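Local coordinates for protein succinate-semialdehyde dehydrogenase (Synechococcus sp., PDB 4ITA) that probably oxidises succinic semialdehyde to succinate with a nicotinamide adenine dinucleotide (phosphate) cofactor, as a Rossmann-fold member of the aldehyde dehydrogenase family, at residues E115-Y120 and K451-K456; Q102-E107 and G443-V448. One frame throughout, in Å; residues are numbered along the deposited sequence.

Contact 1 of 2, residues E115-Y120 and K451-K456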
ATOM      1  N   GLU A 115       3.718  15.309  24.301  1.00 11.60           N
ATOM      2  CA  GLU A 115       2.892  14.258  23.733  1.00 11.56           C
ATOM      3  C   GLU A 115       3.381  13.934  22.344  1.00 10.95           C
ATOM      4  O   GLU A 115       3.595  14.830  21.539  1.00 11.41           O
ATOM      5  CB  GLU A 115       1.417  14.672  23.668  1.00 17.30           C
ATOM      6  CG  GLU A 115       0.682  14.578  24.996  1.00 18.40           C
ATOM      7  CD  GLU A 115      -0.820  14.704  24.847  1.00 26.45           C
ATOM      8  OE1 GLU A 115      -1.326  14.521  23.724  1.00 24.51           O
ATOM      9  OE2 GLU A 115      -1.499  14.995  25.855  1.00 34.17           O
ATOM     10  N   SER A 116       3.578  12.651  22.070  1.00  9.21           N
ATOM     11  CA  SER A 116       3.865  12.211  20.712  1.00  9.12           C
ATOM     12  C   SER A 116       3.128  10.914  20.452  1.00  9.62           C
ATOM     13  O   SER A 116       3.172   9.986  21.261  1.00  9.25           O
ATOM     14  CB  SER A 116       5.370  12.078  20.454  1.00 12.23           C
ATOM     15  OG  SER A 116       6.016  11.380  21.498  1.00 12.36           O
ATOM     16  N   TYR A 117       2.411  10.872  19.337  1.00  7.72           N
ATOM     17  CA  TYR A 117       1.563   9.730  19.045  1.00  8.40           C
ATOM     18  C   TYR A 117       1.222   9.665  17.578  1.00  7.80           C
ATOM     19  O   TYR A 117       1.504  10.592  16.812  1.00  8.26           O
ATOM     20  CB  TYR A 117       0.267   9.773  19.871  1.00  7.76           C
ATOM     21  CG  TYR A 117      -0.563  11.047  19.762  1.00  8.51           C
ATOM     22  CD1 TYR A 117      -0.281  12.153  20.553  1.00  9.64           C
ATOM     23  CD2 TYR A 117      -1.653  11.129  18.894  1.00  9.52           C
ATOM     24  CE1 TYR A 117      -1.053  13.317  20.477  1.00  9.92           C
ATOM     25  CE2 TYR A 117      -2.432  12.287  18.809  1.00  9.08           C
ATOM     26  CZ  TYR A 117      -2.127  13.377  19.604  1.00  9.87           C
ATOM     27  OH  TYR A 117      -2.892  14.528  19.530  1.00 11.12           O
ATOM     28  N   VAL A 118       0.614   8.552  17.196  1.00  7.16           N
ATOM     29  CA  VAL A 118      -0.008   8.442  15.890  1.00  6.98           C
ATOM     30  C   VAL A 118      -1.515   8.399  16.106  1.00  8.91           C
ATOM     31  O   VAL A 118      -2.005   7.663  16.977  1.00  8.92           O
ATOM     32  CB  VAL A 118       0.457   7.171  15.151  1.00  8.21           C
ATOM     33  CG1 VAL A 118      -0.252   7.034  13.807  1.00  8.63           C
ATOM     34  CG2 VAL A 118       1.978   7.190  14.956  1.00  9.83           C
ATOM     35  N   CYS A 119      -2.246   9.206  15.343  1.00  7.14           N
ATOM     36  CA  CYS A 119      -3.702   9.112  15.323  1.00  7.00           C
ATOM     37  C   CYS A 119      -4.125   8.697  13.926  1.00  8.31           C
ATOM     38  O   CYS A 119      -3.309   8.702  12.999  1.00  9.03           O
ATOM     39  CB  CYS A 119      -4.368  10.420  15.767  1.00  8.63           C
ATOM     40  SG  CYS A 119      -4.087  11.837  14.707  1.00 10.30           S
ATOM     41  N   TYR A 120      -5.384   8.308  13.783  1.00  7.27           N
ATOM     42  CA  TYR A 120      -5.845   7.710  12.545  1.00  7.88           C
ATOM     43  C   TYR A 120      -7.075   8.451  12.072  1.00  9.17           C
ATOM     44  O   TYR A 120      -8.061   8.554  12.791  1.00 12.38           O
ATOM     45  CB  TYR A 120      -6.105   6.212  12.744  1.00  8.12           C
ATOM     46  CG  TYR A 120      -4.850   5.486  13.171  1.00  7.70           C
ATOM     47  CD1 TYR A 120      -3.911   5.074  12.231  1.00  8.28           C
ATOM     48  CD2 TYR A 120      -4.578   5.253  14.519  1.00  8.54           C
ATOM     49  CE1 TYR A 120      -2.747   4.430  12.620  1.00  9.47           C
ATOM     50  CE2 TYR A 120      -3.412   4.617  14.914  1.00  9.64           C
ATOM     51  CZ  TYR A 120      -2.500   4.213  13.961  1.00  9.00           C
ATOM     52  OH  TYR A 120      -1.337   3.574  14.354  1.00 12.27           O
ATOM     53  N   LYS A 451      -1.500   9.786  11.091  1.00  7.09           N
ATOM     54  CA  LYS A 451      -0.950  11.119  11.301  1.00  6.17           C
ATOM     55  C   LYS A 451      -0.069  11.120  12.541  1.00  6.54           C
ATOM     56  O   LYS A 451      -0.545  10.857  13.641  1.00  6.53           O
ATOM     57  CB  LYS A 451      -2.093  12.148  11.434  1.00  7.12           C
ATOM     58  CG  LYS A 451      -1.622  13.560  11.797  1.00  6.87           C
ATOM     59  CD  LYS A 451      -2.774  14.545  12.043  1.00  8.13           C
ATOM     60  CE  LYS A 451      -3.346  15.102  10.748  1.00  7.57           C
ATOM     61  NZ  LYS A 451      -4.572  15.924  10.982  1.00  8.38           N
ATOM     62  N   THR A 452       1.217  11.398  12.363  1.00  6.93           N
ATOM     63  CA  THR A 452       2.115  11.555  13.503  1.00  7.06           C
ATOM     64  C   THR A 452       1.937  12.934  14.121  1.00  6.97           C
ATOM     65  O   THR A 452       1.918  13.948  13.419  1.00  8.77           O
ATOM     66  CB  THR A 452       3.576  11.353  13.089  1.00  6.67           C
ATOM     67  OG1 THR A 452       3.784   9.963  12.858  1.00  8.41           O
ATOM     68  CG2 THR A 452       4.531  11.809  14.186  1.00  9.46           C
ATOM     69  N   VAL A 453       1.784  12.960  15.441  1.00  6.48           N
ATOM     70  CA  VAL A 453       1.597  14.208  16.165  1.00  6.77           C
ATOM     71  C   VAL A 453       2.711  14.365  17.187  1.00  7.55           C
ATOM     72  O   VAL A 453       3.048  13.417  17.900  1.00  8.51           O
ATOM     73  CB  VAL A 453       0.231  14.250  16.884  1.00  7.87           C
ATOM     74  CG1 VAL A 453       0.070  15.556  17.653  1.00  8.45           C
ATOM     75  CG2 VAL A 453      -0.899  14.069  15.886  1.00  9.16           C
ATOM     76  N   TRP A 454       3.286  15.562  17.242  1.00  7.75           N
ATOM     77  CA  TRP A 454       4.348  15.871  18.196  1.00  9.11           C
ATOM     78  C   TRP A 454       4.006  17.207  18.829  1.00 10.50           C
ATOM     79  O   TRP A 454       3.862  18.207  18.135  1.00 10.24           O
ATOM     80  CB  TRP A 454       5.693  15.949  17.471  1.00 10.28           C
ATOM     81  CG  TRP A 454       6.906  16.155  18.349  1.00 10.46           C
ATOM     82  CD1 TRP A 454       7.796  15.203  18.746  1.00 13.05           C
ATOM     83  CD2 TRP A 454       7.383  17.401  18.887  1.00 13.09           C
ATOM     84  NE1 TRP A 454       8.789  15.772  19.514  1.00 13.91           N
ATOM     85  CE2 TRP A 454       8.558  17.117  19.614  1.00 13.93           C
ATOM     86  CE3 TRP A 454       6.928  18.724  18.824  1.00 13.40           C
ATOM     87  CZ2 TRP A 454       9.282  18.109  20.281  1.00 17.50           C
ATOM     88  CZ3 TRP A 454       7.651  19.710  19.491  1.00 14.74           C
ATOM     89  CH2 TRP A 454       8.815  19.395  20.206  1.00 16.04           C
ATOM     90  N   LEU A 455       3.851  17.215  20.145  1.00 10.12           N
ATOM     91  CA  LEU A 455       3.479  18.419  20.872  1.00 11.41           C
ATOM     92  C   LEU A 455       4.560  18.732  21.895  1.00 11.19           C
ATOM     93  O   LEU A 455       4.840  17.914  22.772  1.00 11.30           O
ATOM     94  CB  LEU A 455       2.133  18.191  21.560  1.00 12.89           C
ATOM     95  CG  LEU A 455       1.620  19.134  22.654  1.00 17.26           C
ATOM     96  CD1 LEU A 455       1.244  20.460  22.067  1.00 18.91           C
ATOM     97  CD2 LEU A 455       0.424  18.513  23.377  1.00 20.07           C
ATOM     98  N   LYS A 456       5.167  19.911  21.781  1.00 11.92           N
ATOM     99  CA  LYS A 456       6.262  20.289  22.672  1.00 12.60           C
ATOM    100  C   LYS A 456       5.850  20.206  24.129  1.00 14.22           C
ATOM    101  O   LYS A 456       6.569  19.605  24.936  1.00 15.94           O
ATOM    102  CB  LYS A 456       6.759  21.701  22.373  1.00 11.59           C
ATOM    103  CG  LYS A 456       7.985  22.071  23.204  1.00 14.26           C
ATOM    104  CD  LYS A 456       8.367  23.541  23.060  1.00 15.45           C
ATOM    105  CE  LYS A 456       9.688  23.836  23.767  1.00 19.59           C
ATOM    106  NZ  LYS A 456      10.128  25.259  23.637  1.00 21.55           N
ATOM    107  OXT LYS A 456       4.798  20.724  24.513  1.00 15.07           O
TER
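Val453 packs its CB over one face of the Tyr117 ring, toward the rim, the two side chains running side by side and pointing the same way from a hydrogen-bonded antiparallel pair. The CB of Val453 sits 3.8 Å from the centroid of the Tyr117 ring, 15° off its normal, a CH-pi contact. The two methyls of Val453 divide over the phenol: CG1 comes within 3.7 Å of Tyr117 CZ, while CG2 keeps to the CE2 side. Tyr117 CG stands between its backbone N and carbonyl carbon (chi1 54°), which starts the ring on its way over the neighbouring strand. On the same face Cys119 SG rests 3.8 Å from Lys451 CB, and Leu455 CD2 touches Glu115 CB at 4.0 Å. On the other face the side chains of Val118 and Thr452 cross obliquely, Val118 CG2 3.9 Å from Thr452 OG1; that hydroxyl is hydrogen-bonded to Pro426 O of the second subunit. Between the two faces six backbone hydrogen bonds form a regular antiparallel ladder, among them Val453 N to Tyr117 O at 2.8 Å. Strand 107-108 pairs with 115-129 as well, and Thr452 to Leu455 continue in a parallel ladder with a strand of the second subunit, carrying the sheet across the dimer interface.

Contact 2 of 2, residues Q102-E107 and G443-V448; sequences QFLANE and GIRTFV. With EDO (1,2-ethanediol), chain F.
Arg445, at the end of helix 440-445, grips the last carbonyl of helix 79-103 with two nitrogens, tying the two helix ends together: NE lies 2.8 Å from Phe103 O, and NH2 lies 3.0 Å from that same Phe103 O. Both bonds stay near the guanidinium plane, holding the group side-on. The salt bridge comes tip to tip, with Arg445 NH2 2.9 Å from Glu107 OE2; the carboxylate is turned 83° to the guanidinium and is met from above its plane. Water 2 links Glu107 OE1 to Arg445 NH1, and OE1 is also hydrogen-bonded to Tyr120 OH. An alanine at Arg445 would probably leave Phe103 O without these two donors and the Glu107 carboxylate without its charged mate. Among apolar contacts, Ile444 CG2 packs 3.7 Å from Phe103 CB, at the edge of the phenyl ring, and Ile444 CD1 meets Leu104 CD1 at 3.7 Å. Where helix 440-445 ends, an ethanediol, probably from the crystallisation liquor, accepts through O2 from Phe447 N at 2.7 Å and donates to Gly443 O; Asn151 ND2 bonds it too. Helix 137-149 packs on Ile444 and Leu104, while Tyr120 of strand 115-129 touches Leu104 and makes a cation-pi contact with Arg445.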
ATOM      1  N   GLN A 102     -11.435   1.021  18.928  1.00  6.90           N
ATOM      2  CA  GLN A 102     -10.204   0.600  19.592  1.00  7.61           C
ATOM      3  C   GLN A 102      -9.069   0.480  18.591  1.00  8.12           C
ATOM      4  O   GLN A 102      -7.938   0.875  18.869  1.00  8.71           O
ATOM      5  CB  GLN A 102     -10.409  -0.747  20.289  1.00  7.33           C
ATOM      6  CG  GLN A 102     -11.528  -0.752  21.333  1.00  8.40           C
ATOM      7  CD  GLN A 102     -12.863  -1.232  20.781  1.00  8.34           C
ATOM      8  OE1 GLN A 102     -13.430  -0.622  19.875  1.00  8.24           O
ATOM      9  NE2 GLN A 102     -13.373  -2.331  21.325  1.00  8.77           N
ATOM     10  N   PHE A 103      -9.381  -0.068  17.422  1.00  7.39           N
ATOM     11  CA  PHE A 103      -8.394  -0.265  16.366  1.00  7.63           C
ATOM     12  C   PHE A 103      -7.849   1.050  15.822  1.00  8.23           C
ATOM     13  O   PHE A 103      -6.774   1.070  15.234  1.00  8.74           O
ATOM     14  CB  PHE A 103      -9.009  -1.070  15.221  1.00  8.00           C
ATOM     15  CG  PHE A 103      -9.137  -2.548  15.493  1.00  7.72           C
ATOM     16  CD1 PHE A 103      -8.707  -3.119  16.688  1.00  9.29           C
ATOM     17  CD2 PHE A 103      -9.691  -3.376  14.525  1.00  8.58           C
ATOM     18  CE1 PHE A 103      -8.833  -4.497  16.901  1.00 10.01           C
ATOM     19  CE2 PHE A 103      -9.811  -4.736  14.729  1.00  9.43           C
ATOM     20  CZ  PHE A 103      -9.386  -5.298  15.917  1.00  9.03           C
ATOM     21  N   LEU A 104      -8.593   2.138  16.004  1.00  7.68           N
ATOM     22  CA  LEU A 104      -8.192   3.446  15.493  1.00  8.27           C
ATOM     23  C   LEU A 104      -7.752   4.426  16.583  1.00  8.10           C
ATOM     24  O   LEU A 104      -7.498   5.598  16.299  1.00  9.46           O
ATOM     25  CB  LEU A 104      -9.319   4.057  14.654  1.00  8.50           C
ATOM     26  CG  LEU A 104      -9.637   3.331  13.345  1.00  6.82           C
ATOM     27  CD1 LEU A 104     -10.868   3.935  12.684  1.00 10.04           C
ATOM     28  CD2 LEU A 104      -8.442   3.400  12.388  1.00  9.36           C
ATOM     29  N   ALA A 105      -7.663   3.948  17.822  1.00  8.83           N
ATOM     30  CA  ALA A 105      -7.247   4.792  18.943  1.00  9.27           C
ATOM     31  C   ALA A 105      -5.811   5.293  18.793  1.00  7.97           C
ATOM     32  O   ALA A 105      -4.974   4.637  18.163  1.00  9.57           O
ATOM     33  CB  ALA A 105      -7.401   4.036  20.251  1.00 10.82           C
ATOM     34  N   ASN A 106      -5.532   6.460  19.376  1.00  8.22           N
ATOM     35  CA  ASN A 106      -4.176   7.005  19.372  1.00  8.05           C
ATOM     36  C   ASN A 106      -3.180   5.998  19.921  1.00  9.29           C
ATOM     37  O   ASN A 106      -3.458   5.315  20.909  1.00  9.79           O
ATOM     38  CB  ASN A 106      -4.084   8.254  20.244  1.00  9.67           C
ATOM     39  CG  ASN A 106      -4.910   9.408  19.727  1.00  9.39           C
ATOM     40  OD1 ASN A 106      -5.407   9.401  18.598  1.00 10.12           O
ATOM     41  ND2 ASN A 106      -5.051  10.430  20.563  1.00 11.49           N
ATOM     42  N   GLU A 107      -2.015   5.921  19.293  1.00  9.76           N
ATOM     43  CA  GLU A 107      -0.936   5.081  19.802  1.00 10.24           C
ATOM     44  C   GLU A 107       0.226   5.976  20.210  1.00  9.46           C
ATOM     45  O   GLU A 107       0.833   6.637  19.369  1.00  9.51           O
ATOM     46  CB  GLU A 107      -0.520   4.041  18.760  1.00 11.21           C
ATOM     47  CG  GLU A 107      -1.638   3.032  18.480  1.00 15.11           C
ATOM     48  CD  GLU A 107      -1.352   2.082  17.327  1.00 20.79           C
ATOM     49  OE1 GLU A 107      -0.653   2.478  16.374  1.00 25.57           O
ATOM     50  OE2 GLU A 107      -1.847   0.937  17.378  1.00 26.15           O
ATOM     51  N   GLY A 443      -7.760  -4.312   7.957  1.00  7.70           N
ATOM     52  CA  GLY A 443      -8.843  -3.798   7.137  1.00  9.42           C
ATOM     53  C   GLY A 443      -9.208  -2.354   7.427  1.00  9.46           C
ATOM     54  O   GLY A 443      -9.622  -1.614   6.534  1.00 10.36           O
ATOM     55  N   ILE A 444      -9.073  -1.940   8.679  1.00  7.79           N
ATOM     56  CA  ILE A 444      -9.448  -0.574   9.035  1.00  7.85           C
ATOM     57  C   ILE A 444      -8.245   0.372   9.046  1.00  8.42           C
ATOM     58  O   ILE A 444      -8.401   1.585   9.166  1.00  9.85           O
ATOM     59  CB  ILE A 444     -10.258  -0.536  10.364  1.00  6.69           C
ATOM     60  CG1 ILE A 444     -11.128   0.725  10.449  1.00  7.48           C
ATOM     61  CG2 ILE A 444      -9.354  -0.725  11.585  1.00  7.16           C
ATOM     62  CD1 ILE A 444     -12.146   0.696  11.576  1.00  7.22           C
ATOM     63  N   ARG A 445      -7.045  -0.177   8.899  1.00  7.66           N
ATOM     64  CA  ARG A 445      -5.837   0.651   8.854  1.00  9.36           C
ATOM     65  C   ARG A 445      -5.371   0.991   7.442  1.00  9.00           C
ATOM     66  O   ARG A 445      -4.539   1.870   7.269  1.00 11.29           O
ATOM     67  CB  ARG A 445      -4.687  -0.018   9.610  1.00  8.73           C
ATOM     68  CG  ARG A 445      -4.873  -0.062  11.109  1.00  8.84           C
ATOM     69  CD  ARG A 445      -4.817   1.320  11.747  1.00  9.09           C
ATOM     70  NE  ARG A 445      -4.786   1.229  13.207  1.00  9.41           N
ATOM     71  CZ  ARG A 445      -3.699   0.953  13.917  1.00 10.40           C
ATOM     72  NH1 ARG A 445      -2.542   0.746  13.309  1.00 11.52           N
ATOM     73  NH2 ARG A 445      -3.771   0.887  15.241  1.00 11.58           N
ATOM     74  N   THR A 446      -5.891   0.302   6.435  1.00  9.43           N
ATOM     75  CA  THR A 446      -5.375   0.458   5.074  1.00  9.99           C
ATOM     76  C   THR A 446      -5.575   1.851   4.495  1.00  9.58           C
ATOM     77  O   THR A 446      -4.642   2.459   3.967  1.00 14.02           O
ATOM     78  CB  THR A 446      -6.003  -0.561   4.129  1.00 12.04           C
ATOM     79  OG1 THR A 446      -5.694  -1.881   4.597  1.00 15.40           O
ATOM     80  CG2 THR A 446      -5.446  -0.388   2.722  1.00 13.96           C
ATOM     81  N   PHE A 447      -6.793   2.361   4.607  1.00  8.07           N
ATOM     82  CA  PHE A 447      -7.143   3.612   3.948  1.00  7.38           C
ATOM     83  C   PHE A 447      -7.437   4.726   4.943  1.00  7.97           C
ATOM     84  O   PHE A 447      -8.463   5.394   4.878  1.00  7.86           O
ATOM     85  CB  PHE A 447      -8.304   3.397   2.974  1.00  8.60           C
ATOM     86  CG  PHE A 447      -7.958   2.487   1.823  1.00  8.49           C
ATOM     87  CD1 PHE A 447      -6.943   2.823   0.943  1.00  8.85           C
ATOM     88  CD2 PHE A 447      -8.626   1.284   1.649  1.00 11.72           C
ATOM     89  CE1 PHE A 447      -6.614   1.986  -0.119  1.00  8.32           C
ATOM     90  CE2 PHE A 447      -8.305   0.442   0.596  1.00 11.20           C
ATOM     91  CZ  PHE A 447      -7.297   0.793  -0.287  1.00 10.39           C
ATOM     92  N   VAL A 448      -6.508   4.911   5.872  1.00  8.64           N
ATOM     93  CA  VAL A 448      -6.545   6.045   6.778  1.00  7.30           C
ATOM     94  C   VAL A 448      -5.216   6.767   6.700  1.00  6.74           C
ATOM     95  O   VAL A 448      -4.204   6.186   6.285  1.00  9.12           O
ATOM     96  CB  VAL A 448      -6.804   5.629   8.247  1.00  7.08           C
ATOM     97  CG1 VAL A 448      -8.190   5.015   8.401  1.00  9.27           C
ATOM     98  CG2 VAL A 448      -5.739   4.653   8.725  1.00 10.67           C
TER
HETATM   99  C1  EDO F 504     -11.096   1.847   5.939  1.00 10.49           C
HETATM  100  O1  EDO F 504     -11.372   2.162   4.558  1.00 11.39           O
HETATM  101  C2  EDO F 504      -9.629   2.072   6.271  1.00  9.57           C
HETATM  102  O2  EDO F 504      -8.896   1.014   5.636  1.00 13.60           O
HETATM  103  O   HOH W   1      -5.118   1.859  18.021  1.00 15.35           O
HETATM  104  O   HOH W   2      -0.187   0.056  14.842  1.00 21.69           O

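Overall arrangement
Contacts 1 and 2 lie with their centres about 14 Å apart, on the same side of the chain's centre. Their segments alternate along the chain: 102-107, 115-120, 443-448, then 451-456. Helix 79-103 thus leads through strand 107-108 into strand 115-129, and much later helix 440-445 leads into strand 448-455, so each contact pairs the early region with the C-terminal one. Strands 107-108, 115-129 and 448-455 belong to one mixed sheet, in which Glu107 N of contact 2 lies 2.9 Å from Val118 O of contact 1, a probable hydrogen bond. Contact 2 joins helix ends inside one subunit; at contact 1 the sheet runs on into the second subunit, so this part of the chain helps build the dimer.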